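Local coordinates for RabGDI protein (Plasmodium falciparum 3D7, PDB 3P1W) that probably binds prenylated Rab GTPases in their GDP-bound form and holds back nucleotide release, as other members of the Rab GDI family do, at residues K138-V143 with N335-T340; E194-F199 with D220-P225. All blocks are in the same frame, centred on the assembly; numbering follows the deposited sequence.

Contact 1. Residues K138-V143 with N335-T340; sequences KFIHKV and NPIPET
Ile-140, in strand 138-142, faces a type II beta turn from Ile-337 to Thr-340, and the two backbones come nearest at Ile-140 and Glu-339, whose CA atoms are 7.0 Å apart. Glu-339 takes the third position of that turn with a positive phi of 70°. No direct hydrogen bond joins the segments; one water does, donating to Ile-140 O at 2.9 Å and to Glu-339 O at 2.6 Å. The apolar contact centres on Ile-140. With CG1 set between its own N and C (chi1 63°) and the chain extended beyond, Ile-140 puts CD1 3.6 Å from Thr-340 CG2, the two side chains crossing at a slant. Ile-140 CD1 also lies 3.9 Å from Pro-338 O, with Ile-337 CG2 a looser neighbour, and Ile-140 CG1 lies 3.9 Å from Glu-339 O. The CB of Glu-339 faces the strand while the carboxylate leads away. Thr-340 keeps its hydroxyl for the turn: OG1 donates to Ile-337 O at 2.6 Å, tilted 17° from the carbonyl plane, beside a weak backbone bond from Thr-340 N to that oxygen. Ile-140 and Ile-337 both touch Ile-348 of strand 346-350, while strand 138-142 pairs antiparallel with 117-129 in the large mixed sheet.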
loop_
_atom_site.group_PDB
_atom_site.type_symbol
_atom_site.label_atom_id
_atom_site.label_comp_id
_atom_site.label_asym_id
_atom_site.label_seq_id
_atom_site.Cartn_x
_atom_site.Cartn_y
_atom_site.Cartn_z
ATOM N N LYS A 138 -16.044 -8.936 21.170
ATOM C CA LYS A 138 -15.791 -8.719 19.739
ATOM C C LYS A 138 -14.516 -7.939 19.545
ATOM O O LYS A 138 -14.113 -7.170 20.432
ATOM C CB LYS A 138 -16.942 -7.978 19.081
ATOM C CG LYS A 138 -18.292 -8.739 19.122
ATOM C CD LYS A 138 -19.382 -7.815 18.669
ATOM C CE LYS A 138 -20.762 -8.482 18.684
ATOM N NZ LYS A 138 -21.203 -8.771 20.071
ATOM N N PHE A 139 -13.932 -8.111 18.355
ATOM C CA PHE A 139 -12.660 -7.484 18.007
ATOM C C PHE A 139 -12.716 -6.690 16.725
ATOM O O PHE A 139 -12.193 -5.584 16.685
ATOM C CB PHE A 139 -11.555 -8.520 17.902
ATOM C CG PHE A 139 -11.291 -9.238 19.189
ATOM C CD1 PHE A 139 -10.458 -8.687 20.137
ATOM C CD2 PHE A 139 -11.884 -10.466 19.445
ATOM C CE1 PHE A 139 -10.228 -9.345 21.365
ATOM C CE2 PHE A 139 -11.657 -11.142 20.652
ATOM C CZ PHE A 139 -10.820 -10.574 21.611
ATOM N N ILE A 140 -13.318 -7.250 15.686
ATOM C CA ILE A 140 -13.325 -6.576 14.391
ATOM C C ILE A 140 -14.716 -6.451 13.805
ATOM O O ILE A 140 -15.603 -7.284 14.084
ATOM C CB ILE A 140 -12.373 -7.251 13.400
ATOM C CG1 ILE A 140 -12.817 -8.689 13.118
ATOM C CG2 ILE A 140 -10.926 -7.163 13.940
ATOM C CD1 ILE A 140 -11.946 -9.463 12.134
ATOM N N HIS A 141 -14.903 -5.385 13.026
ATOM C CA HIS A 141 -16.209 -4.948 12.561
ATOM C C HIS A 141 -16.114 -4.379 11.140
ATOM O O HIS A 141 -15.105 -3.794 10.769
ATOM C CB HIS A 141 -16.759 -3.860 13.494
ATOM C CG HIS A 141 -16.588 -4.157 14.956
ATOM N ND1 HIS A 141 -17.581 -4.725 15.730
ATOM C CD2 HIS A 141 -15.537 -3.946 15.788
ATOM C CE1 HIS A 141 -17.139 -4.875 16.966
ATOM N NE2 HIS A 141 -15.903 -4.405 17.032
ATOM N N LYS A 142 -17.175 -4.559 10.358
ATOM C CA LYS A 142 -17.280 -3.944 9.052
ATOM C C LYS A 142 -17.198 -2.450 9.192
ATOM O O LYS A 142 -17.767 -1.884 10.126
ATOM C CB LYS A 142 -18.608 -4.255 8.394
ATOM C CG LYS A 142 -18.733 -5.629 7.835
ATOM C CD LYS A 142 -20.180 -5.796 7.290
ATOM C CE LYS A 142 -20.363 -7.071 6.483
ATOM N NZ LYS A 142 -21.772 -7.145 5.929
ATOM N N VAL A 143 -16.450 -1.833 8.286
ATOM C CA VAL A 143 -16.323 -0.392 8.230
ATOM C C VAL A 143 -17.534 0.168 7.484
ATOM O O VAL A 143 -17.721 -0.137 6.312
ATOM C CB VAL A 143 -15.061 0.034 7.494
ATOM C CG1 VAL A 143 -15.033 1.545 7.348
ATOM C CG2 VAL A 143 -13.795 -0.500 8.247
ATOM N N ASN A 335 -8.989 -21.667 6.475
ATOM C CA ASN A 335 -10.336 -21.097 6.392
ATOM C C ASN A 335 -10.266 -19.579 6.399
ATOM O O ASN A 335 -9.224 -19.026 6.761
ATOM C CB ASN A 335 -11.161 -21.558 7.584
ATOM C CG ASN A 335 -11.606 -23.002 7.454
ATOM O OD1 ASN A 335 -12.351 -23.364 6.518
ATOM N ND2 ASN A 335 -11.133 -23.845 8.366
ATOM N N PRO A 336 -11.369 -18.899 6.016
ATOM C CA PRO A 336 -11.370 -17.442 6.155
ATOM C C PRO A 336 -11.094 -16.973 7.584
ATOM O O PRO A 336 -11.286 -17.726 8.552
ATOM C CB PRO A 336 -12.798 -17.040 5.744
ATOM C CG PRO A 336 -13.297 -18.196 4.895
ATOM C CD PRO A 336 -12.674 -19.410 5.532
ATOM N N ILE A 337 -10.661 -15.727 7.721
ATOM C CA ILE A 337 -10.466 -15.113 9.029
ATOM C C ILE A 337 -11.803 -15.113 9.802
ATOM O O ILE A 337 -12.801 -14.590 9.297
ATOM C CB ILE A 337 -9.946 -13.670 8.920
ATOM C CG1 ILE A 337 -8.514 -13.648 8.324
ATOM C CG2 ILE A 337 -9.929 -12.984 10.272
ATOM C CD1 ILE A 337 -7.991 -12.238 8.029
ATOM N N PRO A 338 -11.813 -15.651 11.036
ATOM C CA PRO A 338 -13.067 -15.617 11.812
ATOM C C PRO A 338 -13.640 -14.193 11.920
ATOM O O PRO A 338 -12.879 -13.214 11.996
ATOM C CB PRO A 338 -12.645 -16.181 13.171
ATOM C CG PRO A 338 -11.514 -17.128 12.811
ATOM C CD PRO A 338 -10.757 -16.389 11.742
ATOM N N GLU A 339 -14.969 -14.079 11.855
ATOM C CA GLU A 339 -15.655 -12.794 12.036
ATOM C C GLU A 339 -15.445 -11.783 10.883
ATOM O O GLU A 339 -15.560 -10.558 11.072
ATOM C CB GLU A 339 -15.288 -12.149 13.386
ATOM C CG GLU A 339 -15.263 -13.112 14.610
ATOM C CD GLU A 339 -16.554 -13.951 14.813
ATOM O OE1 GLU A 339 -17.665 -13.454 14.530
ATOM O OE2 GLU A 339 -16.445 -15.108 15.298
ATOM N N THR A 340 -15.138 -12.289 9.692
ATOM C CA THR A 340 -15.084 -11.458 8.500
ATOM C C THR A 340 -16.085 -11.997 7.473
ATOM O O THR A 340 -15.903 -11.838 6.266
ATOM C CB THR A 340 -13.671 -11.414 7.896
ATOM O OG1 THR A 340 -13.272 -12.730 7.530
ATOM C CG2 THR A 340 -12.699 -10.858 8.897
HETATM O O HOH W 1 -17.141 -8.941 12.334
#

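Contact 2. Residues E194-F199 with D220-P225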
loop_
_atom_site.group_PDB
_atom_site.type_symbol
_atom_site.label_atom_id
_atom_site.label_comp_id
_atom_site.label_asym_id
_atom_site.label_seq_id
_atom_site.Cartn_x
_atom_site.Cartn_y
_atom_site.Cartn_z
ATOM N N GLU A 194 -13.068 20.210 14.985
ATOM C CA GLU A 194 -14.228 21.084 15.195
ATOM C C GLU A 194 -15.439 20.564 14.415
ATOM O O GLU A 194 -16.558 20.644 14.907
ATOM C CB GLU A 194 -13.902 22.538 14.840
ATOM C CG GLU A 194 -12.909 23.179 15.813
ATOM C CD GLU A 194 -12.487 24.576 15.398
ATOM O OE1 GLU A 194 -13.188 25.546 15.756
ATOM O OE2 GLU A 194 -11.447 24.715 14.729
ATOM N N ILE A 195 -15.212 19.979 13.233
ATOM C CA ILE A 195 -16.308 19.370 12.466
ATOM C C ILE A 195 -16.872 18.138 13.181
ATOM O O ILE A 195 -18.083 17.956 13.241
ATOM C CB ILE A 195 -15.882 18.957 11.044
ATOM C CG1 ILE A 195 -15.504 20.178 10.198
ATOM C CG2 ILE A 195 -17.013 18.166 10.367
ATOM C CD1 ILE A 195 -16.670 21.130 9.917
ATOM N N TYR A 196 -15.995 17.285 13.718
ATOM C CA TYR A 196 -16.448 16.136 14.502
ATOM C C TYR A 196 -17.317 16.587 15.684
ATOM O O TYR A 196 -18.409 16.067 15.894
ATOM C CB TYR A 196 -15.263 15.329 15.035
ATOM C CG TYR A 196 -14.529 14.444 14.038
ATOM C CD1 TYR A 196 -15.206 13.732 13.044
ATOM C CD2 TYR A 196 -13.147 14.279 14.131
ATOM C CE1 TYR A 196 -14.521 12.874 12.156
ATOM C CE2 TYR A 196 -12.450 13.437 13.250
ATOM C CZ TYR A 196 -13.136 12.748 12.255
ATOM O OH TYR A 196 -12.429 11.912 11.395
ATOM N N LYS A 197 -16.796 17.534 16.458
ATOM C CA LYS A 197 -17.514 18.107 17.609
ATOM C C LYS A 197 -18.856 18.720 17.227
ATOM O O LYS A 197 -19.792 18.683 18.023
ATOM C CB LYS A 197 -16.653 19.166 18.323
ATOM C CG LYS A 197 -15.485 18.574 19.114
ATOM C CD LYS A 197 -14.547 19.663 19.661
ATOM N N HIS A 198 -18.957 19.274 16.019
ATOM C CA HIS A 198 -20.233 19.801 15.542
ATOM C C HIS A 198 -21.263 18.677 15.438
ATOM O O HIS A 198 -22.419 18.870 15.794
ATOM C CB HIS A 198 -20.108 20.521 14.194
ATOM C CG HIS A 198 -21.425 20.973 13.640
ATOM N ND1 HIS A 198 -22.057 22.123 14.069
ATOM C CD2 HIS A 198 -22.245 20.415 12.718
ATOM C CE1 HIS A 198 -23.202 22.260 13.424
ATOM N NE2 HIS A 198 -23.346 21.235 12.605
ATOM N N PHE A 199 -20.835 17.501 14.970
ATOM C CA PHE A 199 -21.745 16.348 14.906
ATOM C C PHE A 199 -21.778 15.544 16.207
ATOM O O PHE A 199 -22.482 14.543 16.292
ATOM C CB PHE A 199 -21.392 15.450 13.721
ATOM C CG PHE A 199 -21.730 16.057 12.398
ATOM C CD1 PHE A 199 -20.785 16.775 11.688
ATOM C CD2 PHE A 199 -23.008 15.932 11.880
ATOM C CE1 PHE A 199 -21.101 17.354 10.461
ATOM C CE2 PHE A 199 -23.339 16.514 10.660
ATOM C CZ PHE A 199 -22.382 17.227 9.948
ATOM N N ASP A 220 -2.847 13.432 13.597
ATOM C CA ASP A 220 -2.406 14.818 13.284
ATOM C C ASP A 220 -3.461 15.601 12.488
ATOM O O ASP A 220 -3.602 16.816 12.667
ATOM C CB ASP A 220 -1.080 14.820 12.498
ATOM C CG ASP A 220 0.101 14.273 13.309
ATOM O OD1 ASP A 220 -0.026 14.038 14.527
ATOM O OD2 ASP A 220 1.167 14.083 12.713
ATOM N N TYR A 221 -4.210 14.915 11.624
ATOM C CA TYR A 221 -5.257 15.562 10.820
ATOM C C TYR A 221 -6.288 16.336 11.640
ATOM O O TYR A 221 -6.895 17.265 11.118
ATOM C CB TYR A 221 -5.998 14.556 9.925
ATOM C CG TYR A 221 -7.016 13.712 10.658
ATOM C CD1 TYR A 221 -8.344 14.102 10.729
ATOM C CD2 TYR A 221 -6.641 12.547 11.306
ATOM C CE1 TYR A 221 -9.277 13.345 11.390
ATOM C CE2 TYR A 221 -7.573 11.778 11.988
ATOM C CZ TYR A 221 -8.897 12.181 12.024
ATOM O OH TYR A 221 -9.835 11.449 12.707
ATOM N N LEU A 222 -6.478 15.948 12.901
ATOM C CA LEU A 222 -7.480 16.560 13.777
ATOM C C LEU A 222 -7.261 18.055 13.905
ATOM O O LEU A 222 -8.216 18.811 13.971
ATOM C CB LEU A 222 -7.465 15.926 15.173
ATOM C CG LEU A 222 -8.078 14.523 15.305
ATOM C CD1 LEU A 222 -7.891 14.006 16.733
ATOM C CD2 LEU A 222 -9.547 14.500 14.923
ATOM N N LYS A 223 -5.997 18.462 13.915
ATOM C CA LYS A 223 -5.618 19.866 14.079
ATOM C C LYS A 223 -5.496 20.614 12.754
ATOM O O LYS A 223 -5.366 21.819 12.751
ATOM C CB LYS A 223 -4.294 19.945 14.836
ATOM C CG LYS A 223 -4.397 19.363 16.244
ATOM C CD LYS A 223 -3.047 19.346 16.981
ATOM C CE LYS A 223 -3.250 19.597 18.487
ATOM N NZ LYS A 223 -1.971 19.515 19.259
ATOM N N GLN A 224 -5.529 19.894 11.638
ATOM C CA GLN A 224 -5.455 20.488 10.305
ATOM C C GLN A 224 -6.841 20.908 9.797
ATOM O O GLN A 224 -7.861 20.428 10.302
ATOM C CB GLN A 224 -4.852 19.476 9.324
ATOM C CG GLN A 224 -3.431 19.051 9.648
ATOM C CD GLN A 224 -2.838 18.125 8.586
ATOM O OE1 GLN A 224 -3.421 17.092 8.242
ATOM N NE2 GLN A 224 -1.667 18.493 8.067
ATOM N N PRO A 225 -6.884 21.801 8.787
ATOM C CA PRO A 225 -8.171 22.222 8.208
ATOM C C PRO A 225 -9.052 21.060 7.721
ATOM O O PRO A 225 -8.539 20.088 7.157
ATOM C CB PRO A 225 -7.750 23.112 7.034
ATOM C CG PRO A 225 -6.433 23.693 7.471
ATOM C CD PRO A 225 -5.754 22.558 8.208
#
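Tyr-196 OH and Tyr-221 OH share a 2.9 Å hydrogen bond, and either phenol could be its donor. The rings meet edge to edge, not in a stack: each hydroxyl lies near the plane of the other ring, at its rim, and the two side chains run at about a right angle. Tyr-196 CE2 lies 3.7 Å from Tyr-221 CE1, an apolar contact beside the hydrogen bond. A chi1 of 78° swings the ring of Tyr-221 toward helix 192-198, and its hydroxyl meets Tyr-196 although the CB of Tyr-221 does not point there. This is the helical domain, probably equivalent to domain II of other Rab GDIs, where helix 192-198 leads through helix 203-213 to a short helix-like turn just before helix 226-243. Lys-223 N to Asp-220 O and Gln-224 N to Tyr-221 O are the backbone bonds inside that turn. Leu-222 completes the contact: its CD2 reaches the edge of the Tyr-196 ring in the ring plane, 3.5 Å from Tyr-196 CE2, while Leu-222 CG sits over one face of the Tyr-221 ring, toward its rim. Ile-206 of helix 203-213 touches Tyr-196, Tyr-221 and Leu-222, and the Tyr-221 ring stacks with that of Tyr-216.

From the N terminus the chain passes through the first strands of the mixed sheet that includes 20-26 and 46-49 and along strand 117-129 before strand 138-142 opens contact 1. It then enters a run of helices, where contact 2 closes a short loop, 194-199 to 220-225, around helix 203-213. Helix 226-243, helix 257-268 and further strands follow before the chain returns at 335-340 to close contact 1, so the small loop lies within the large one. The two do not touch: their centres are 29 Å apart, their nearest atoms about 11 Å. Contact 1 joins an outer strand of the large sheet to the loop after 320-333; contact 2 ties helix 192-198 to the turn between helices 203-213 and 226-243.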